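Local coordinates for Lmo0131 protein (Listeria monocytogenes, PDB 4Q6J) that is of unknown function but probably acts as a phosphodiesterase that hydrolyses the bacterial second messenger cyclic di-GMP, at residues 18-23 with 42-47; 8-13 with 46-51. All coordinates share one frame; numbering follows the deposited sequence. Where two conformers were deposited one is given.

Contact 1: 18-23 with 42-47; sequences NSYLLY and VRLKTA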
loop_
_atom_site.group_PDB
_atom_site.type_symbol
_atom_site.label_atom_id
_atom_site.label_comp_id
_atom_site.label_asym_id
_atom_site.label_seq_id
_atom_site.Cartn_x
_atom_site.Cartn_y
_atom_site.Cartn_z
ATOM N N ASN B 18 -12.026 10.827 26.047
ATOM C CA ASN B 18 -10.567 10.660 26.123
ATOM C C ASN B 18 -10.219 9.606 27.148
ATOM O O ASN B 18 -9.330 9.765 27.995
ATOM C CB ASN B 18 -9.845 11.970 26.438
ATOM C CG ASN B 18 -9.327 12.656 25.189
ATOM O OD1 ASN B 18 -8.787 12.006 24.292
ATOM N ND2 ASN B 18 -9.502 13.971 25.116
ATOM N N SER B 19 -10.953 8.518 27.057
ATOM C CA SER B 19 -10.899 7.469 28.027
ATOM C C SER B 19 -9.812 6.411 27.671
ATOM O O SER B 19 -10.140 5.288 27.310
ATOM C CB SER B 19 -12.310 6.872 28.095
ATOM O OG SER B 19 -12.449 5.991 29.164
ATOM N N TYR B 20 -8.529 6.778 27.776
ATOM C CA TYR B 20 -7.426 5.869 27.427
ATOM C C TYR B 20 -6.735 5.349 28.669
ATOM O O TYR B 20 -6.807 5.979 29.712
ATOM C CB TYR B 20 -6.387 6.577 26.556
ATOM C CG TYR B 20 -6.926 7.170 25.272
ATOM C CD1 TYR B 20 -7.209 6.368 24.180
ATOM C CD2 TYR B 20 -7.134 8.530 25.147
ATOM C CE1 TYR B 20 -7.703 6.899 23.006
ATOM C CE2 TYR B 20 -7.623 9.071 23.983
ATOM C CZ TYR B 20 -7.902 8.254 22.911
ATOM O OH TYR B 20 -8.389 8.804 21.751
ATOM N N LEU B 21 -6.076 4.203 28.557
ATOM C CA LEU B 21 -5.187 3.716 29.611
ATOM C C LEU B 21 -3.852 3.428 28.985
ATOM O O LEU B 21 -3.804 2.976 27.874
ATOM C CB LEU B 21 -5.700 2.405 30.215
ATOM C CG LEU B 21 -7.034 2.375 30.960
ATOM C CD1 LEU B 21 -7.383 0.953 31.308
ATOM C CD2 LEU B 21 -6.948 3.220 32.190
ATOM N N LEU B 22 -2.751 3.663 29.686
ATOM C CA LEU B 22 -1.479 3.227 29.142
ATOM C C LEU B 22 -1.090 1.941 29.882
ATOM O O LEU B 22 -1.006 1.925 31.108
ATOM C CB LEU B 22 -0.410 4.303 29.289
ATOM C CG LEU B 22 0.808 4.130 28.388
ATOM C CD1 LEU B 22 0.382 4.265 26.948
ATOM C CD2 LEU B 22 1.932 5.103 28.719
ATOM N N TYR B 23 -0.909 0.858 29.128
ATOM C CA TYR B 23 -0.431 -0.392 29.678
ATOM C C TYR B 23 1.036 -0.484 29.352
ATOM O O TYR B 23 1.531 0.275 28.511
ATOM C CB TYR B 23 -1.205 -1.568 29.088
ATOM C CG TYR B 23 -2.566 -1.833 29.721
ATOM C CD1 TYR B 23 -3.156 -0.906 30.586
ATOM C CD2 TYR B 23 -3.246 -3.020 29.469
ATOM C CE1 TYR B 23 -4.377 -1.147 31.166
ATOM C CE2 TYR B 23 -4.486 -3.273 30.048
ATOM C CZ TYR B 23 -5.042 -2.335 30.894
ATOM O OH TYR B 23 -6.269 -2.589 31.468
ATOM N N VAL B 42 -0.989 1.825 24.430
ATOM C CA VAL B 42 -2.273 2.463 24.716
ATOM C C VAL B 42 -3.441 1.469 24.670
ATOM O O VAL B 42 -3.442 0.522 23.887
ATOM C CB VAL B 42 -2.562 3.668 23.785
ATOM C CG1 VAL B 42 -3.158 3.207 22.460
ATOM C CG2 VAL B 42 -3.461 4.674 24.471
ATOM N N ARG B 43 -4.415 1.688 25.548
ATOM C CA ARG B 43 -5.647 0.924 25.588
ATOM C C ARG B 43 -6.783 1.913 25.640
ATOM O O ARG B 43 -6.604 3.044 26.085
ATOM C CB ARG B 43 -5.714 0.058 26.849
ATOM C CG ARG B 43 -4.626 -0.980 26.979
ATOM C CD ARG B 43 -4.531 -1.703 25.702
ATOM N NE ARG B 43 -3.679 -2.877 25.702
ATOM C CZ ARG B 43 -2.748 -3.094 24.789
ATOM N NH1 ARG B 43 -2.545 -2.187 23.854
ATOM N NH2 ARG B 43 -2.015 -4.209 24.817
ATOM N N LEU B 44 -7.956 1.487 25.193
ATOM C CA LEU B 44 -9.140 2.312 25.322
ATOM C C LEU B 44 -10.046 1.599 26.299
ATOM O O LEU B 44 -10.399 0.439 26.096
ATOM C CB LEU B 44 -9.862 2.492 23.987
ATOM C CG LEU B 44 -11.152 3.326 24.012
ATOM C CD1 LEU B 44 -10.857 4.799 24.204
ATOM C CD2 LEU B 44 -11.959 3.082 22.760
ATOM N N LYS B 45 -10.408 2.277 27.375
ATOM C CA LYS B 45 -11.315 1.695 28.339
ATOM C C LYS B 45 -12.700 2.173 27.968
ATOM O O LYS B 45 -12.947 3.374 27.985
ATOM C CB LYS B 45 -10.966 2.134 29.768
ATOM C CG LYS B 45 -11.558 1.190 30.798
ATOM C CD LYS B 45 -11.741 1.829 32.149
ATOM C CE LYS B 45 -11.794 0.795 33.293
ATOM N NZ LYS B 45 -12.988 -0.087 33.286
ATOM N N THR B 46 -13.590 1.240 27.628
ATOM C CA THR B 46 -14.996 1.575 27.342
ATOM C C THR B 46 -15.886 1.200 28.516
ATOM O O THR B 46 -15.405 0.938 29.613
ATOM C CB THR B 46 -15.520 0.848 26.115
ATOM O OG1 THR B 46 -15.811 -0.508 26.473
ATOM C CG2 THR B 46 -14.493 0.904 24.961
ATOM N N ALA B 47 -17.189 1.169 28.276
ATOM C CA ALA B 47 -18.133 0.895 29.340
ATOM C C ALA B 47 -17.993 -0.540 29.800
ATOM O O ALA B 47 -18.029 -0.828 30.990
ATOM C CB ALA B 47 -19.552 1.165 28.874
#

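Contact 2: 8-13 with 46-51; sequences STEIWD and TATTIL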
loop_
_atom_site.group_PDB
_atom_site.type_symbol
_atom_site.label_atom_id
_atom_site.label_comp_id
_atom_site.label_asym_id
_atom_site.label_seq_id
_atom_site.Cartn_x
_atom_site.Cartn_y
_atom_site.Cartn_z
ATOM N N SER B 8 -20.239 0.109 17.837
ATOM C CA SER B 8 -19.360 1.223 17.543
ATOM C C SER B 8 -19.660 2.434 18.438
ATOM O O SER B 8 -18.757 3.153 18.835
ATOM C CB SER B 8 -19.491 1.642 16.082
ATOM O OG SER B 8 -20.354 0.783 15.377
ATOM N N THR B 9 -20.938 2.687 18.711
ATOM C CA THR B 9 -21.317 3.790 19.591
ATOM C C THR B 9 -20.564 3.850 20.921
ATOM O O THR B 9 -20.009 4.874 21.273
ATOM C CB THR B 9 -22.790 3.687 19.915
ATOM O OG1 THR B 9 -23.570 3.875 18.715
ATOM C CG2 THR B 9 -23.154 4.715 20.948
ATOM N N GLU B 10 -20.558 2.741 21.651
ATOM C CA GLU B 10 -19.861 2.659 22.927
ATOM C C GLU B 10 -18.367 2.995 22.784
ATOM O O GLU B 10 -17.785 3.682 23.621
ATOM C CB GLU B 10 -20.053 1.273 23.508
ATOM C CG GLU B 10 -19.176 0.981 24.681
ATOM C CD GLU B 10 -19.519 -0.347 25.337
ATOM O OE1 GLU B 10 -20.590 -0.931 25.016
ATOM O OE2 GLU B 10 -18.707 -0.803 26.177
ATOM N N ILE B 11 -17.763 2.522 21.700
ATOM C CA ILE B 11 -16.391 2.908 21.335
ATOM C C ILE B 11 -16.201 4.421 21.144
ATOM O O ILE B 11 -15.388 5.025 21.828
ATOM C CB ILE B 11 -15.885 2.117 20.091
ATOM C CG1 ILE B 11 -15.625 0.657 20.488
ATOM C CG2 ILE B 11 -14.642 2.760 19.492
ATOM C CD1 ILE B 11 -15.256 -0.247 19.376
ATOM N N TRP B 12 -16.996 5.007 20.262
ATOM C CA TRP B 12 -16.891 6.409 19.905
ATOM C C TRP B 12 -17.113 7.272 21.139
ATOM O O TRP B 12 -16.481 8.288 21.289
ATOM C CB TRP B 12 -17.866 6.752 18.759
ATOM C CG TRP B 12 -17.365 6.302 17.423
ATOM C CD1 TRP B 12 -16.647 5.196 17.170
ATOM C CD2 TRP B 12 -17.535 6.966 16.159
ATOM N NE1 TRP B 12 -16.345 5.114 15.844
ATOM C CE2 TRP B 12 -16.877 6.192 15.197
ATOM C CE3 TRP B 12 -18.171 8.143 15.753
ATOM C CZ2 TRP B 12 -16.846 6.540 13.855
ATOM C CZ3 TRP B 12 -18.136 8.481 14.420
ATOM C CH2 TRP B 12 -17.469 7.689 13.489
ATOM N N ASP B 13 -17.988 6.924 22.075
ATOM C CA ASP B 13 -18.173 7.741 23.266
ATOM C C ASP B 13 -16.967 7.654 24.199
ATOM O O ASP B 13 -16.643 8.620 24.883
ATOM C CB ASP B 13 -19.461 7.393 23.998
ATOM C CG ASP B 13 -19.995 8.564 24.805
ATOM O OD1 ASP B 13 -19.470 9.693 24.644
ATOM O OD2 ASP B 13 -20.948 8.363 25.588
ATOM N N THR B 46 -13.590 1.240 27.628
ATOM C CA THR B 46 -14.996 1.575 27.342
ATOM C C THR B 46 -15.886 1.200 28.516
ATOM O O THR B 46 -15.405 0.938 29.613
ATOM C CB THR B 46 -15.520 0.848 26.115
ATOM O OG1 THR B 46 -15.811 -0.508 26.473
ATOM C CG2 THR B 46 -14.493 0.904 24.961
ATOM N N ALA B 47 -17.189 1.169 28.276
ATOM C CA ALA B 47 -18.133 0.895 29.340
ATOM C C ALA B 47 -17.993 -0.540 29.800
ATOM O O ALA B 47 -18.029 -0.828 30.990
ATOM C CB ALA B 47 -19.552 1.165 28.874
ATOM N N THR B 48 -17.821 -1.446 28.848
ATOM C CA THR B 48 -17.949 -2.864 29.144
ATOM C C THR B 48 -16.633 -3.637 29.018
ATOM O O THR B 48 -16.578 -4.825 29.322
ATOM C CB THR B 48 -19.043 -3.504 28.260
ATOM O OG1 THR B 48 -18.674 -3.412 26.883
ATOM C CG2 THR B 48 -20.376 -2.802 28.470
ATOM N N THR B 49 -15.570 -2.966 28.588
ATOM C CA THR B 49 -14.323 -3.662 28.327
ATOM C C THR B 49 -13.155 -2.700 28.162
ATOM O O THR B 49 -13.307 -1.498 28.374
ATOM C CB THR B 49 -14.467 -4.580 27.083
ATOM O OG1 THR B 49 -13.420 -5.554 27.052
ATOM C CG2 THR B 49 -14.477 -3.765 25.795
ATOM N N ILE B 50 -11.990 -3.258 27.820
ATOM C CA ILE B 50 -10.767 -2.504 27.525
ATOM C C ILE B 50 -10.213 -2.998 26.198
ATOM O O ILE B 50 -9.928 -4.186 26.040
ATOM C CB ILE B 50 -9.698 -2.614 28.661
ATOM C CG1 ILE B 50 -10.334 -2.261 29.999
ATOM C CG2 ILE B 50 -8.544 -1.653 28.425
ATOM C CD1 ILE B 50 -9.393 -2.031 31.089
ATOM N N LEU B 51 -10.077 -2.087 25.241
ATOM C CA LEU B 51 -9.672 -2.413 23.876
ATOM C C LEU B 51 -8.229 -2.028 23.569
ATOM O O LEU B 51 -7.730 -1.023 24.070
ATOM C CB LEU B 51 -10.600 -1.705 22.874
ATOM C CG LEU B 51 -11.714 -2.465 22.125
ATOM C CD1 LEU B 51 -12.473 -3.382 23.030
ATOM C CD2 LEU B 51 -12.666 -1.507 21.454
#

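Contact 1: 18-23 with 42-47
L21 and R43 form a hydrogen-bonded pair of an antiparallel beta hairpin, strands 20-29 and 35-45, in the EAL-type TIM barrel. L21 N reaches R43 O at 2.8 Å. R43 N meets L21 O at 2.7 Å. Y20 with L44 and L22 with V42 are the flanking non-hydrogen-bonded pairs.

The R43 side chain can be followed outward. CB lies beside CB of L21. CG stands anti to the carbonyl carbon (chi1 -62°), and its methylene sits over one face of the Y23 ring, 3.6 Å from the centroid. This is a CH-pi contact, displaced somewhat toward the rim. The chain bends at chi2. CD then passes CD2 of Y23 at a longer distance, and NE lies 3.8 Å from that same atom. The R43 and Y23 side chains cross at about a right angle. The guanidinium turns back to its own strand, where NH1 bonds V42 O, which lies near the guanidinium plane. This bond holds the far end of the chain.

Y20, L22, V42 and L44 point to the other face of the sheet, toward helices 53-62 and 66-83. There Y20 CD1 touches L44 CD1 at 4.0 Å, and the Y20 ring also meets F72.

S19, the centre of an inverse gamma turn, binds K45 twice. Its O accepts from K45 N, and its hydroxyl, anti to the backbone N, donates from OG to K45 O at 2.9 Å.

Contact 2: 8-13 with 46-51
E10 reaches T46, A47 and T48 through an extended side chain: CG is anti to the backbone N (chi1 169°), and the chain runs on extended beyond CG, away from the helix. T48 has OG1 between its backbone N and carbonyl carbon (chi1 63°). This puts the hydroxyl on the same carboxylate oxygen that its backbone N-H approaches.

That oxygen is OE2 of E10. T48 OG1 donates to it at 2.7 Å, on the syn side and a little out of the carboxylate plane. T48 N donates to it at 2.9 Å, nearly in line with the C-O bond, although the angle at the hydrogen is only 135°. T46 OG1 is also 2.9 Å from E10 OE2. Its one proton could go there or to T49 O, so this bond is not settled. A47 brings its CB to 3.4 Å from E10 OE2. Lower on the glutamate, CG packs against T46 CB, and the two side chains cross at about a right angle.

In the fold, helix 8-16 is the first helix of the chain. Antiparallel strands 35-45 and 50-51, joined by residues 46-49, form a short beta hairpin. The backbone bond from T46 N to T49 O closes its turn. The donors gathered at OE2 would be expected to stabilise negative charge on the glutamate.

One helix position further on, I11 makes the apolar part of the contact. Its CD1 meets L51 CD2 at 3.6 Å, and its CG1 approaches the same methyl. The two side chains cross at about a right angle. F56 of helix 53-62 touches L51, while I6 packs on I11, T46 and T48.

The centres of contacts 1 and 2 lie about 9 Å apart, and the two share T46 and A47. Along the chain, helix 8-16 comes first, then strand 20-29, strand 35-45, the turn 46-49 and strand 50-51. Strand 35-45 is central to the arrangement. It pairs with 20-29 in contact 1 and with 50-51, which belongs to contact 2. L44 O and L51 N, 2.7 Å apart, probably form a hydrogen bond between the two contacts. I50 CD1 packs against L21 CD1 and Y23 OH. Together the contacts join the N-terminal helix to the first strands of the sheet, all within the EAL domain.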